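Local coordinates for protein glutathione S-transferase (Rhodospirillum rubrum F11, PDB 4O7H) that probably catalyses the conjugation of reduced glutathione to electrophilic substrates, as a glutathione S-transferase, at residues M1-H7 with V50-A56. Sequence-based numbering, arbitrary orientation.
Sequences MRRLYHH and VPVLVEA
R3 to Y5 pair with V52 to V54 as antiparallel strands, their axes 4.8 Å apart at closest, in the sheet of the thioredoxin-like N-terminal domain of a glutathione S-transferase. Here strand 3-6 lies between strand 28-31, parallel to it, and strand 52-54. R3 with V54 and Y5 with V52 are hydrogen-bonded pairs flanking the non-hydrogen-bonded pair L4 with L53. The bond from V54 N to R3 O is 2.9 Å, and that from V52 N to Y5 O, toward the cis-proline end, a longer 3.2 Å.

The two faces of the ladder differ in character. On one, Y5 turns its ring edge to its neighbours: CE1 meets V54 CG2 at 3.9 Å, and M44 of helix 39-44 also touches this side chain. With CG anti to its carbonyl carbon (chi1 -68°), the ring brings its hydroxyl to R3, whose NH1 donates to OH within the guanidinium plane; R3 NH2 also bridges to E28. On the other face, L4 CD1 packs against P51 CB at 4.0 Å, and V16 and R17 of helix 11-22 touch this leucine. The peptide bond before P51 is cis, a hallmark of the thioredoxin fold that in glutathione S-transferases typically borders the glutathione site. Next to it, V50 CG2 approaches H7 CD2 at a close 3.3 Å, and W35 meets the H7 ring edge-to-face.

Beyond the ladder, R2 and E55 run side by side into a salt bridge. R2 NH1 donates to D26 O and NH2 to Y75 OH, while the hydroxyls of Y70 and Y75 meet E55 OE2; these further bonds hold both partners and should limit the rotation of the two groups. R2 NE reaches the syn side of E55 OE1 at 2.9 Å, with the guanidinium and carboxylate planes 62° apart.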
ATOM      1  N   MET A   1       6.940  17.768 -22.003  1.00 31.70           N
ATOM      2  CA  MET A   1       6.994  16.293 -22.241  1.00 28.63           C
ATOM      3  C   MET A   1       6.655  15.571 -20.933  1.00 23.86           C
ATOM      4  O   MET A   1       6.633  16.174 -19.859  1.00 23.94           O
ATOM      5  CB  MET A   1       8.369  15.836 -22.686  1.00 28.71           C
ATOM      6  CG  MET A   1       9.457  15.902 -21.630  1.00 29.40           C
ATOM      7  SD  MET A   1      11.060  15.201 -22.178  1.00 37.18           S
ATOM      8  CE  MET A   1      10.666  13.455 -22.267  1.00 33.27           C
ATOM      9  N   ARG A   2       6.421  14.283 -21.036  1.00 21.25           N
ATOM     10  CA  ARG A   2       6.078  13.454 -19.851  1.00 18.42           C
ATOM     11  C   ARG A   2       7.133  13.593 -18.791  1.00 16.04           C
ATOM     12  O   ARG A   2       8.315  13.544 -19.087  1.00 15.91           O
ATOM     13  CB  ARG A   2       5.986  12.004 -20.318  1.00 20.14           C
ATOM     14  CG  ARG A   2       5.691  10.981 -19.264  1.00 18.74           C
ATOM     15  CD  ARG A   2       5.665   9.561 -19.774  1.00 16.49           C
ATOM     16  NE  ARG A   2       4.688   9.285 -20.802  1.00 16.60           N
ATOM     17  CZ  ARG A   2       4.951   8.964 -22.075  1.00 16.35           C
ATOM     18  NH1 ARG A   2       6.192   8.870 -22.493  1.00 16.95           N
ATOM     19  NH2 ARG A   2       3.965   8.694 -22.893  1.00 15.61           N
ATOM     20  N   ARG A   3       6.734  13.721 -17.521  1.00 15.20           N
ATOM     21  CA  ARG A   3       7.678  14.014 -16.437  1.00 15.15           C
ATOM     22  C   ARG A   3       7.358  13.188 -15.209  1.00 14.26           C
ATOM     23  O   ARG A   3       6.170  12.888 -14.931  1.00 15.63           O
ATOM     24  CB  ARG A   3       7.587  15.478 -16.081  1.00 18.23           C
ATOM     25  CG  ARG A   3       8.202  15.950 -14.817  1.00 20.86           C
ATOM     26  CD  ARG A   3       7.620  17.382 -14.686  1.00 22.81           C
ATOM     27  NE  ARG A   3       8.293  18.200 -15.701  1.00 23.84           N
ATOM     28  CZ  ARG A   3       8.605  19.461 -15.530  1.00 24.41           C
ATOM     29  NH1 ARG A   3       8.199  20.073 -14.439  1.00 22.65           N
ATOM     30  NH2 ARG A   3       9.333  20.089 -16.435  1.00 24.80           N
ATOM     31  N   LEU A   4       8.409  12.808 -14.511  1.00 13.16           N
ATOM     32  CA  LEU A   4       8.266  12.106 -13.234  1.00 12.61           C
ATOM     33  C   LEU A   4       8.967  12.890 -12.129  1.00 12.22           C
ATOM     34  O   LEU A   4      10.200  13.130 -12.160  1.00 12.13           O
ATOM     35  CB  LEU A   4       8.867  10.686 -13.339  1.00 13.38           C
ATOM     36  CG  LEU A   4       8.659   9.886 -12.067  1.00 13.70           C
ATOM     37  CD1 LEU A   4       7.208   9.467 -11.977  1.00 13.42           C
ATOM     38  CD2 LEU A   4       9.622   8.724 -11.967  1.00 14.27           C
ATOM     39  N   TYR A   5       8.196  13.311 -11.147  1.00 10.85           N
ATOM     40  CA  TYR A   5       8.733  13.849  -9.922  1.00 11.70           C
ATOM     41  C   TYR A   5       9.194  12.707  -9.048  1.00 11.59           C
ATOM     42  O   TYR A   5       8.401  11.771  -8.718  1.00 11.33           O
ATOM     43  CB  TYR A   5       7.708  14.740  -9.191  1.00 11.83           C
ATOM     44  CG  TYR A   5       7.391  16.035  -9.907  1.00 12.89           C
ATOM     45  CD1 TYR A   5       6.406  16.089 -10.886  1.00 13.36           C
ATOM     46  CD2 TYR A   5       8.121  17.178  -9.646  1.00 14.95           C
ATOM     47  CE1 TYR A   5       6.127  17.249 -11.570  1.00 14.71           C
ATOM     48  CE2 TYR A   5       7.865  18.341 -10.327  1.00 14.97           C
ATOM     49  CZ  TYR A   5       6.890  18.372 -11.289  1.00 14.80           C
ATOM     50  OH  TYR A   5       6.601  19.563 -11.981  1.00 16.89           O
ATOM     51  N   HIS A   6      10.453  12.757  -8.630  1.00 11.88           N
ATOM     52  CA  HIS A   6      11.033  11.632  -7.913  1.00 11.61           C
ATOM     53  C   HIS A   6      12.102  12.111  -6.916  1.00 12.49           C
ATOM     54  O   HIS A   6      12.506  13.288  -6.916  1.00 13.22           O
ATOM     55  CB  HIS A   6      11.663  10.634  -8.902  1.00 12.84           C
ATOM     56  CG  HIS A   6      13.043  11.007  -9.343  1.00 12.98           C
ATOM     57  ND1 HIS A   6      14.163  10.371  -8.857  1.00 14.47           N
ATOM     58  CD2 HIS A   6      13.479  11.931 -10.226  1.00 14.59           C
ATOM     59  CE1 HIS A   6      15.239  10.922  -9.387  1.00 15.42           C
ATOM     60  NE2 HIS A   6      14.855  11.864 -10.233  1.00 15.04           N
ATOM     61  N   HIS A   7      12.599  11.193  -6.127  1.00 12.03           N
ATOM     62  CA  HIS A   7      13.876  11.369  -5.473  1.00 13.85           C
ATOM     63  C   HIS A   7      14.506  10.031  -5.270  1.00 12.86           C
ATOM     64  O   HIS A   7      13.823   9.003  -5.226  1.00 12.92           O
ATOM     65  CB  HIS A   7      13.830  12.228  -4.218  1.00 16.84           C
ATOM     66  CG  HIS A   7      13.050  11.690  -3.089  1.00 19.92           C
ATOM     67  ND1 HIS A   7      13.472  10.628  -2.321  1.00 23.25           N
ATOM     68  CD2 HIS A   7      11.913  12.142  -2.501  1.00 20.63           C
ATOM     69  CE1 HIS A   7      12.611  10.411  -1.340  1.00 22.76           C
ATOM     70  NE2 HIS A   7      11.658  11.324  -1.420  1.00 22.98           N
ATOM     71  N   VAL A  50       6.623  11.822  -3.400  1.00 11.63           N
ATOM     72  CA  VAL A  50       6.919  11.277  -4.697  1.00 11.31           C
ATOM     73  C   VAL A  50       6.619   9.750  -4.716  1.00 10.53           C
ATOM     74  O   VAL A  50       6.656   9.106  -3.664  1.00 11.17           O
ATOM     75  CB  VAL A  50       8.374  11.525  -5.131  1.00 11.27           C
ATOM     76  CG1 VAL A  50       8.586  13.022  -5.343  1.00 12.82           C
ATOM     77  CG2 VAL A  50       9.358  10.939  -4.111  1.00 11.06           C
ATOM     78  N   PRO A  51       6.358   9.172  -5.891  1.00 10.25           N
ATOM     79  CA  PRO A  51       6.348   9.728  -7.255  1.00  9.70           C
ATOM     80  C   PRO A  51       5.056  10.389  -7.662  1.00  9.85           C
ATOM     81  O   PRO A  51       3.955  10.080  -7.153  1.00 10.08           O
ATOM     82  CB  PRO A  51       6.569   8.515  -8.143  1.00  9.96           C
ATOM     83  CG  PRO A  51       5.939   7.388  -7.359  1.00  9.78           C
ATOM     84  CD  PRO A  51       6.167   7.704  -5.913  1.00 10.28           C
ATOM     85  N   VAL A  52       5.201  11.333  -8.600  1.00  9.84           N
ATOM     86  CA  VAL A  52       4.059  11.897  -9.301  1.00 10.18           C
ATOM     87  C   VAL A  52       4.405  11.904 -10.802  1.00 10.00           C
ATOM     88  O   VAL A  52       5.477  12.435 -11.185  1.00 10.57           O
ATOM     89  CB  VAL A  52       3.779  13.349  -8.854  1.00 10.79           C
ATOM     90  CG1 VAL A  52       2.602  13.917  -9.612  1.00 10.96           C
ATOM     91  CG2 VAL A  52       3.483  13.373  -7.358  1.00 10.82           C
ATOM     92  N   LEU A  53       3.530  11.353 -11.618  1.00  9.89           N
ATOM     93  CA  LEU A  53       3.673  11.355 -13.070  1.00 11.03           C
ATOM     94  C   LEU A  53       2.781  12.434 -13.676  1.00 11.90           C
ATOM     95  O   LEU A  53       1.575  12.501 -13.338  1.00 10.90           O
ATOM     96  CB  LEU A  53       3.300   9.999 -13.639  1.00 11.27           C
ATOM     97  CG  LEU A  53       3.378   9.774 -15.158  1.00 12.85           C
ATOM     98  CD1 LEU A  53       4.825   9.729 -15.626  1.00 13.86           C
ATOM     99  CD2 LEU A  53       2.625   8.525 -15.526  1.00 13.97           C
ATOM    100  N   VAL A  54       3.364  13.258 -14.562  1.00 12.10           N
ATOM    101  CA  VAL A  54       2.567  14.266 -15.315  1.00 12.42           C
ATOM    102  C   VAL A  54       2.765  13.997 -16.824  1.00 12.63           C
ATOM    103  O   VAL A  54       3.907  14.012 -17.346  1.00 13.14           O
ATOM    104  CB  VAL A  54       2.941  15.705 -14.954  1.00 12.27           C
ATOM    105  CG1 VAL A  54       1.975  16.680 -15.635  1.00 12.59           C
ATOM    106  CG2 VAL A  54       2.989  15.887 -13.442  1.00 14.10           C
ATOM    107  N   GLU A  55       1.680  13.628 -17.477  1.00 14.91           N
ATOM    108  CA  GLU A  55       1.697  13.389 -18.904  1.00 14.77           C
ATOM    109  C   GLU A  55       1.802  14.733 -19.634  1.00 16.96           C
ATOM    110  O   GLU A  55       1.571  15.770 -19.065  1.00 16.12           O
ATOM    111  CB  GLU A  55       0.456  12.642 -19.364  1.00 15.26           C
ATOM    112  CG  GLU A  55       0.309  11.218 -18.831  1.00 15.20           C
ATOM    113  CD  GLU A  55       1.123  10.191 -19.588  1.00 16.55           C
ATOM    114  OE1 GLU A  55       2.208  10.532 -20.114  1.00 15.68           O
ATOM    115  OE2 GLU A  55       0.645   9.043 -19.665  1.00 17.07           O
ATOM    116  N   ALA A  56       2.191  14.661 -20.899  1.00 18.91           N
ATOM    117  CA  ALA A  56       2.351  15.886 -21.711  1.00 20.66           C
ATOM    118  C   ALA A  56       1.076  16.740 -21.792  1.00 21.68           C
ATOM    119  O   ALA A  56       1.170  17.973 -21.915  1.00 23.78           O
ATOM    120  CB  ALA A  56       2.836  15.481 -23.098  1.00 21.40           C
TER